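Local coordinates for BREX protein BrxA (Magnetospirillum magneticum, PDB 3BHW) that probably takes part in a type 1 BREX system that defends the bacterium against double-stranded DNA phages by blocking replication of their DNA, at residues 101-104 / 105-109; 130-133 / 134-137; 183-187 / 188-192. One frame throughout, in Å; residues are numbered along the deposited sequence.

Contact 1 (101-104 / 105-109)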
loop_
_atom_site.group_PDB
_atom_site.type_symbol
_atom_site.label_atom_id
_atom_site.label_comp_id
_atom_site.label_asym_id
_atom_site.label_seq_id
_atom_site.Cartn_x
_atom_site.Cartn_y
_atom_site.Cartn_z
ATOM N N LEU A 101 8.023 -0.340 0.384
ATOM C CA LEU A 101 7.061 -1.263 1.020
ATOM C C LEU A 101 7.237 -2.694 0.501
ATOM O O LEU A 101 7.401 -3.641 1.265
ATOM C CB LEU A 101 5.625 -0.806 0.808
ATOM C CG LEU A 101 4.565 -1.761 1.382
ATOM C CD1 LEU A 101 4.605 -1.871 2.930
ATOM C CD2 LEU A 101 3.200 -1.250 0.930
ATOM N N GLY A 102 7.213 -2.861 -0.817
ATOM C CA GLY A 102 7.322 -4.205 -1.392
ATOM C C GLY A 102 8.563 -4.973 -0.925
ATOM O O GLY A 102 8.448 -6.150 -0.531
ATOM N N ASP A 103 9.728 -4.306 -0.950
ATOM C CA ASP A 103 10.994 -4.911 -0.539
ATOM C C ASP A 103 10.989 -5.217 0.972
ATOM O O ASP A 103 11.596 -6.195 1.398
ATOM C CB ASP A 103 12.235 -4.055 -0.925
ATOM C CG ASP A 103 12.643 -4.230 -2.373
ATOM O OD1 ASP A 103 11.908 -4.901 -3.132
ATOM O OD2 ASP A 103 13.728 -3.696 -2.741
ATOM N N PHE A 104 10.295 -4.396 1.768
ATOM C CA PHE A 104 10.142 -4.734 3.193
ATOM C C PHE A 104 9.484 -6.127 3.345
ATOM O O PHE A 104 9.966 -6.987 4.111
ATOM C CB PHE A 104 9.359 -3.646 3.946
ATOM C CG PHE A 104 9.452 -3.767 5.453
ATOM C CD1 PHE A 104 10.660 -4.039 6.068
ATOM C CD2 PHE A 104 8.296 -3.675 6.240
ATOM C CE1 PHE A 104 10.750 -4.145 7.479
ATOM C CE2 PHE A 104 8.359 -3.810 7.649
ATOM C CZ PHE A 104 9.606 -4.040 8.267
ATOM N N LEU A 105 8.430 -6.349 2.574
ATOM C CA LEU A 105 7.637 -7.545 2.601
ATOM C C LEU A 105 8.502 -8.677 2.081
ATOM O O LEU A 105 8.682 -9.643 2.802
ATOM C CB LEU A 105 6.418 -7.345 1.724
ATOM C CG LEU A 105 5.452 -6.368 2.375
ATOM C CD1 LEU A 105 4.476 -5.760 1.326
ATOM C CD2 LEU A 105 4.722 -7.068 3.504
ATOM N N ASP A 106 9.109 -8.482 0.901
ATOM C CA ASP A 106 9.870 -9.486 0.206
ATOM C C ASP A 106 11.113 -9.955 0.939
ATOM O O ASP A 106 11.392 -11.125 0.957
ATOM C CB ASP A 106 10.327 -8.874 -1.141
ATOM C CG ASP A 106 10.867 -9.932 -2.146
ATOM O OD1 ASP A 106 10.448 -11.099 -2.106
ATOM O OD2 ASP A 106 11.637 -9.581 -3.020
ATOM N N LEU A 107 11.902 -9.011 1.449
ATOM C CA LEU A 107 13.227 -9.332 1.986
ATOM C C LEU A 107 13.280 -9.446 3.496
ATOM O O LEU A 107 14.290 -9.914 3.989
ATOM C CB LEU A 107 14.210 -8.263 1.575
ATOM C CG LEU A 107 14.144 -7.982 0.069
ATOM C CD1 LEU A 107 15.077 -6.872 -0.215
ATOM C CD2 LEU A 107 14.486 -9.146 -0.810
ATOM N N VAL A 108 12.245 -8.987 4.215
ATOM C CA VAL A 108 12.240 -9.037 5.697
ATOM C C VAL A 108 11.026 -9.791 6.248
ATOM O O VAL A 108 11.143 -10.809 6.964
ATOM C CB VAL A 108 12.326 -7.590 6.329
ATOM C CG1 VAL A 108 12.511 -7.676 7.840
ATOM C CG2 VAL A 108 13.460 -6.752 5.704
ATOM N N VAL A 109 9.842 -9.289 5.953
ATOM C CA VAL A 109 8.641 -9.962 6.485
ATOM C C VAL A 109 8.563 -11.424 6.058
ATOM O O VAL A 109 8.312 -12.289 6.908
ATOM C CB VAL A 109 7.353 -9.177 6.163
ATOM C CG1 VAL A 109 6.135 -9.828 6.817
ATOM C CG2 VAL A 109 7.556 -7.728 6.528
HETATM O O HOH W 1 12.450 -7.258 -4.212
#
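The ring of F104 overlaps V109 of the next helical turn. CG2 of V109 lies over one face, 4.1 Å from F104 CD2 and displaced toward the rim, and the two side chains cross at about a right angle. The ring reaches V109 because a chi1 of -166° turns F104 CG away from the backbone N and beside the carbonyl carbon. V108, modelled in two conformers, comes obliquely to the ring in the one given, its CG2 3.9 Å from F104 CD1, so this contact is less certain.

The helix widens at this point: F104 O accepts both V109 N, at 3.0 Å in a nearly straight bond (168°), and V108 N, which comes from above the carbonyl plane at a more bent 137°. The first closes a pi-type turn; upstream, L105, D106 and L107 make regular helical bonds back to L101, G102 and D103.

L107 lies alongside D103, and water 1 bridges the two acids of this flank, donating to D103 OD1 at 2.6 Å and D106 OD2 at 2.7 Å. Their charges are probably offset by R7, which pairs with D103, and by R110 and R195, which pair with D106; Y8 and Y192 also bond to D103.

Around helix 99-112, L101 and L105 pack on helix 83-97, F104 meets V154 of helix 145-161, and W125 of helix 122-135 stacks edge-to-face with the F104 ring.

Contact 2 (130-133 / 134-137)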
loop_
_atom_site.group_PDB
_atom_site.type_symbol
_atom_site.label_atom_id
_atom_site.label_comp_id
_atom_site.label_asym_id
_atom_site.label_seq_id
_atom_site.Cartn_x
_atom_site.Cartn_y
_atom_site.Cartn_z
ATOM N N GLU A 130 18.646 0.932 7.039
ATOM C CA GLU A 130 20.126 0.896 6.938
ATOM C C GLU A 130 20.616 0.178 5.658
ATOM O O GLU A 130 21.452 0.706 4.908
ATOM C CB GLU A 130 20.739 0.253 8.195
ATOM C CG GLU A 130 20.859 1.229 9.361
ATOM C CD GLU A 130 21.521 0.628 10.602
ATOM O OE1 GLU A 130 21.041 -0.425 11.110
ATOM O OE2 GLU A 130 22.496 1.251 11.105
ATOM N N GLN A 131 20.068 -1.012 5.399
ATOM C CA GLN A 131 20.342 -1.770 4.193
ATOM C C GLN A 131 19.911 -1.050 2.909
ATOM O O GLN A 131 20.619 -1.092 1.914
ATOM C CB GLN A 131 19.596 -3.102 4.262
ATOM C CG GLN A 131 20.386 -4.301 3.787
ATOM C CD GLN A 131 21.261 -4.904 4.875
ATOM O OE1 GLN A 131 22.300 -4.348 5.257
ATOM N NE2 GLN A 131 20.848 -6.052 5.373
ATOM N N CYS A 132 18.728 -0.431 2.918
ATOM C CA CYS A 132 18.219 0.264 1.739
ATOM C C CYS A 132 19.198 1.353 1.338
ATOM O O CYS A 132 19.485 1.502 0.153
ATOM C CB CYS A 132 16.813 0.857 1.986
ATOM S SG CYS A 132 15.475 -0.372 2.064
ATOM N N ARG A 133 19.693 2.107 2.319
ATOM C CA ARG A 133 20.702 3.163 2.067
ATOM C C ARG A 133 21.972 2.607 1.402
ATOM O O ARG A 133 22.476 3.162 0.405
ATOM C CB ARG A 133 21.059 3.866 3.383
ATOM C CG ARG A 133 19.979 4.766 3.972
ATOM C CD ARG A 133 20.111 6.186 3.447
ATOM N NE ARG A 133 18.881 6.950 3.661
ATOM C CZ ARG A 133 18.614 8.132 3.118
ATOM N NH1 ARG A 133 19.495 8.728 2.324
ATOM N NH2 ARG A 133 17.463 8.737 3.387
ATOM N N ASN A 134 22.483 1.513 1.967
ATOM C CA ASN A 134 23.605 0.755 1.412
ATOM C C ASN A 134 23.371 0.404 -0.046
ATOM O O ASN A 134 24.265 0.537 -0.875
ATOM C CB ASN A 134 23.799 -0.536 2.225
ATOM C CG ASN A 134 24.984 -1.358 1.762
ATOM O OD1 ASN A 134 26.022 -0.819 1.382
ATOM N ND2 ASN A 134 24.838 -2.682 1.810
ATOM N N ARG A 135 22.153 -0.042 -0.345
ATOM C CA ARG A 135 21.786 -0.566 -1.661
ATOM C C ARG A 135 21.431 0.535 -2.650
ATOM O O ARG A 135 21.481 0.321 -3.862
ATOM C CB ARG A 135 20.575 -1.477 -1.539
ATOM C CG ARG A 135 20.827 -2.875 -1.033
ATOM C CD ARG A 135 19.583 -3.724 -1.281
ATOM N NE ARG A 135 18.396 -3.141 -0.664
ATOM C CZ ARG A 135 17.735 -3.653 0.372
ATOM N NH1 ARG A 135 18.114 -4.808 0.931
ATOM N NH2 ARG A 135 16.684 -2.994 0.840
ATOM N N ASP A 136 21.059 1.705 -2.133
ATOM C CA ASP A 136 20.654 2.806 -2.990
ATOM C C ASP A 136 21.452 4.095 -2.699
ATOM O O ASP A 136 21.041 4.911 -1.884
ATOM C CB ASP A 136 19.139 3.029 -2.850
ATOM C CG ASP A 136 18.582 4.025 -3.854
ATOM O OD1 ASP A 136 19.322 4.556 -4.729
ATOM O OD2 ASP A 136 17.374 4.319 -3.749
ATOM N N PRO A 137 22.592 4.299 -3.398
ATOM C CA PRO A 137 23.398 5.505 -3.207
ATOM C C PRO A 137 22.657 6.797 -3.557
ATOM O O PRO A 137 23.106 7.886 -3.193
ATOM C CB PRO A 137 24.570 5.301 -4.181
ATOM C CG PRO A 137 24.601 3.858 -4.455
ATOM C CD PRO A 137 23.175 3.417 -4.425
#
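Residues 130-135 form the last turn and a half of helix 122-135, and D136 is the first residue to leave helical geometry (psi 91°). The regular bonds run from N134 N to E130 O at 3.2 Å and from R135 N to Q131 O at 2.9 Å. Beyond them the pattern frays: C132 O receives weak bonds from both R135 N and D136 N, the latter bent to 127° despite a length of 2.8 Å.

R135 folds back along the turn it has just completed. Its chain bends at chi3 (-56°), which lays one face of the guanidinium over Q131 O, offset toward the rim. NH1 then rests 3.7 Å from Q131 CG, while NH2 comes 3.1 Å from C132 SG. The Q131 amide is turned steeply to the guanidinium, so the two flat groups do not stack; the arginine meets the aliphatic part of the glutamine.

D136 directs its carboxylate away from the turn. OD1 accepts from L138 N in an Asx turn that follows the frayed C-terminus of the helix, and OD2 from Y8 N, tying the helix end to the N-terminal segment of the chain. Facing helix 99-112, C132 packs against L100 and R135 against L107, while M139 touches C132 and R133 from the loop that follows.

Contact 3 (183-187 / 188-192)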
loop_
_atom_site.group_PDB
_atom_site.type_symbol
_atom_site.label_atom_id
_atom_site.label_comp_id
_atom_site.label_asym_id
_atom_site.label_seq_id
_atom_site.Cartn_x
_atom_site.Cartn_y
_atom_site.Cartn_z
ATOM N N SER A 183 -6.437 -13.199 -8.609
ATOM C CA SER A 183 -6.785 -13.458 -10.004
ATOM C C SER A 183 -6.484 -12.204 -10.826
ATOM O O SER A 183 -5.897 -12.297 -11.921
ATOM C CB SER A 183 -8.255 -13.954 -10.127
ATOM O OG SER A 183 -8.675 -14.197 -11.470
ATOM N N TYR A 184 -6.863 -11.039 -10.304
ATOM C CA TYR A 184 -6.560 -9.794 -10.992
ATOM C C TYR A 184 -5.048 -9.617 -11.217
ATOM O O TYR A 184 -4.622 -9.339 -12.324
ATOM C CB TYR A 184 -7.150 -8.553 -10.257
ATOM C CG TYR A 184 -6.669 -7.247 -10.862
ATOM C CD1 TYR A 184 -7.366 -6.623 -11.913
ATOM C CD2 TYR A 184 -5.442 -6.689 -10.479
ATOM C CE1 TYR A 184 -6.893 -5.461 -12.523
ATOM C CE2 TYR A 184 -4.957 -5.503 -11.080
ATOM C CZ TYR A 184 -5.699 -4.912 -12.108
ATOM O OH TYR A 184 -5.235 -3.769 -12.706
ATOM N N LEU A 185 -4.274 -9.882 -10.166
ATOM C CA LEU A 185 -2.810 -9.742 -10.212
ATOM C C LEU A 185 -2.131 -10.681 -11.199
ATOM O O LEU A 185 -1.232 -10.246 -11.913
ATOM C CB LEU A 185 -2.199 -9.886 -8.820
ATOM C CG LEU A 185 -2.452 -8.777 -7.787
ATOM C CD1 LEU A 185 -1.880 -9.249 -6.455
ATOM C CD2 LEU A 185 -1.925 -7.327 -8.197
ATOM N N ARG A 186 -2.561 -11.951 -11.220
ATOM C CA ARG A 186 -2.036 -12.959 -12.169
ATOM C C ARG A 186 -2.387 -12.519 -13.578
ATOM O O ARG A 186 -1.508 -12.451 -14.461
ATOM C CB ARG A 186 -2.557 -14.367 -11.860
ATOM C CG ARG A 186 -2.056 -14.877 -10.505
ATOM C CD ARG A 186 -1.992 -16.370 -10.391
ATOM N NE ARG A 186 -1.815 -16.746 -8.993
ATOM C CZ ARG A 186 -2.820 -16.838 -8.127
ATOM N NH1 ARG A 186 -4.071 -16.597 -8.525
ATOM N NH2 ARG A 186 -2.578 -17.171 -6.868
ATOM N N GLU A 187 -3.664 -12.193 -13.786
ATOM C CA GLU A 187 -4.157 -11.858 -15.127
ATOM C C GLU A 187 -3.501 -10.605 -15.711
ATOM O O GLU A 187 -3.408 -10.461 -16.933
ATOM C CB GLU A 187 -5.689 -11.767 -15.138
ATOM C CG GLU A 187 -6.357 -13.131 -14.816
ATOM C CD GLU A 187 -7.876 -13.055 -14.672
ATOM O OE1 GLU A 187 -8.477 -12.031 -15.095
ATOM O OE2 GLU A 187 -8.470 -14.039 -14.169
ATOM N N ASN A 188 -3.028 -9.730 -14.816
ATOM C CA ASN A 188 -2.324 -8.517 -15.183
ATOM C C ASN A 188 -0.821 -8.610 -15.035
ATOM O O ASN A 188 -0.124 -7.580 -15.109
ATOM C CB ASN A 188 -2.922 -7.328 -14.463
ATOM C CG ASN A 188 -4.273 -6.986 -15.007
ATOM O OD1 ASN A 188 -4.390 -6.257 -16.007
ATOM N ND2 ASN A 188 -5.302 -7.518 -14.390
ATOM N N ASN A 189 -0.306 -9.824 -14.852
ATOM C CA ASN A 189 1.144 -10.034 -14.977
ATOM C C ASN A 189 1.945 -9.322 -13.884
ATOM O O ASN A 189 3.073 -8.851 -14.097
ATOM C CB ASN A 189 1.614 -9.562 -16.342
ATOM C CG ASN A 189 0.779 -10.126 -17.447
ATOM O OD1 ASN A 189 0.746 -11.325 -17.621
ATOM N ND2 ASN A 189 0.050 -9.275 -18.163
ATOM N N GLU A 190 1.311 -9.174 -12.729
ATOM C CA GLU A 190 1.917 -8.381 -11.700
ATOM C C GLU A 190 2.866 -9.194 -10.845
ATOM O O GLU A 190 2.663 -9.363 -9.646
ATOM C CB GLU A 190 0.878 -7.662 -10.854
ATOM C CG GLU A 190 -0.067 -6.738 -11.599
ATOM C CD GLU A 190 0.564 -5.438 -12.032
ATOM O OE1 GLU A 190 1.779 -5.236 -11.782
ATOM O OE2 GLU A 190 -0.180 -4.590 -12.595
ATOM N N GLN A 191 3.940 -9.663 -11.480
ATOM C CA GLN A 191 4.942 -10.499 -10.841
ATOM C C GLN A 191 5.410 -9.945 -9.508
ATOM O O GLN A 191 5.481 -10.669 -8.492
ATOM C CB GLN A 191 6.188 -10.765 -11.723
ATOM C CG GLN A 191 5.908 -10.924 -13.259
ATOM C CD GLN A 191 4.884 -11.961 -13.659
ATOM O OE1 GLN A 191 4.700 -13.001 -12.986
ATOM N NE2 GLN A 191 4.241 -11.738 -14.816
ATOM N N TYR A 192 5.732 -8.662 -9.510
ATOM C CA TYR A 192 6.374 -8.104 -8.326
ATOM C C TYR A 192 5.385 -8.017 -7.208
ATOM O O TYR A 192 5.707 -8.415 -6.079
ATOM C CB TYR A 192 6.974 -6.729 -8.621
ATOM C CG TYR A 192 7.611 -6.020 -7.423
ATOM C CD1 TYR A 192 8.884 -6.394 -7.006
ATOM C CD2 TYR A 192 6.954 -4.956 -6.759
ATOM C CE1 TYR A 192 9.519 -5.732 -5.905
ATOM C CE2 TYR A 192 7.548 -4.323 -5.645
ATOM C CZ TYR A 192 8.829 -4.722 -5.235
ATOM O OH TYR A 192 9.413 -4.064 -4.147
HETATM O O HOH W 2 -2.486 -3.647 -13.335
HETATM O O HOH W 3 -5.847 -3.679 -15.381
#
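Helix 179-187 stops at N188 and the chain turns through N189, whose phi is positive, before helix 191-197 starts just beyond E190, with two nested backbone bonds closing the turn: E190 N reaches L185 O at 2.9 Å, nearly straight, and N189 N reaches R186 O at 2.9 Å from well above its carbonyl plane.

N188 grips the last turn with backbone and side chain together. Its N and its ND2 both donate to Y184 O, from opposite faces of the carbonyl plane; the ND2 bond is the shorter and straighter, at 2.8 Å and 168°. That oxygen lies in the plane of the N188 amide, so the bond helps fix the rotation of the group. The same ND2 sits over one face of the Y184 ring, 3.2 Å from CE1 and shifted toward the rim, with amide and ring planes only 30° apart. Y184 has its CG anti to the backbone N (chi1 172°), which carries the ring back under the asparagine.

At the far end of the ring, Y184 OH donates to water 3, which in turn donates to N188 OD1. Y184 OH also accepts a hydrogen bond from water 2, which donates to E190 OE2 as well, and bonds to G71 N; E190 OE2 pairs with K96. On the apolar side, L185 CD2 packs 3.9 Å from E190 CB.

The paired bonds and the positive-phi residue N189 make this a Schellman motif, here joining two consecutive helices through a short turn in which E190 centres an inverse gamma turn and occupies the N-cap position of helix 191-197.

How the contacts relate
Contact 1 is the buried one, in the middle of helix 99-112; contacts 2 and 3 are partly buried and lie at helix ends. The chemistry follows: contact 1 is mainly apolar packing inside a continuous helix, whereas contacts 2 and 3 are polar closures of a helix end, weakly bonded in the first and firmly in the second. Helix 99-112 touches both others. L107 CD1 lies 3.8 Å from R135 NH1 of contact 2, and D103 OD1 is probably hydrogen-bonded to Y192 OH of contact 3 at 2.8 Å. Contacts 2 and 3 themselves stay about 9 Å apart at their nearest atoms.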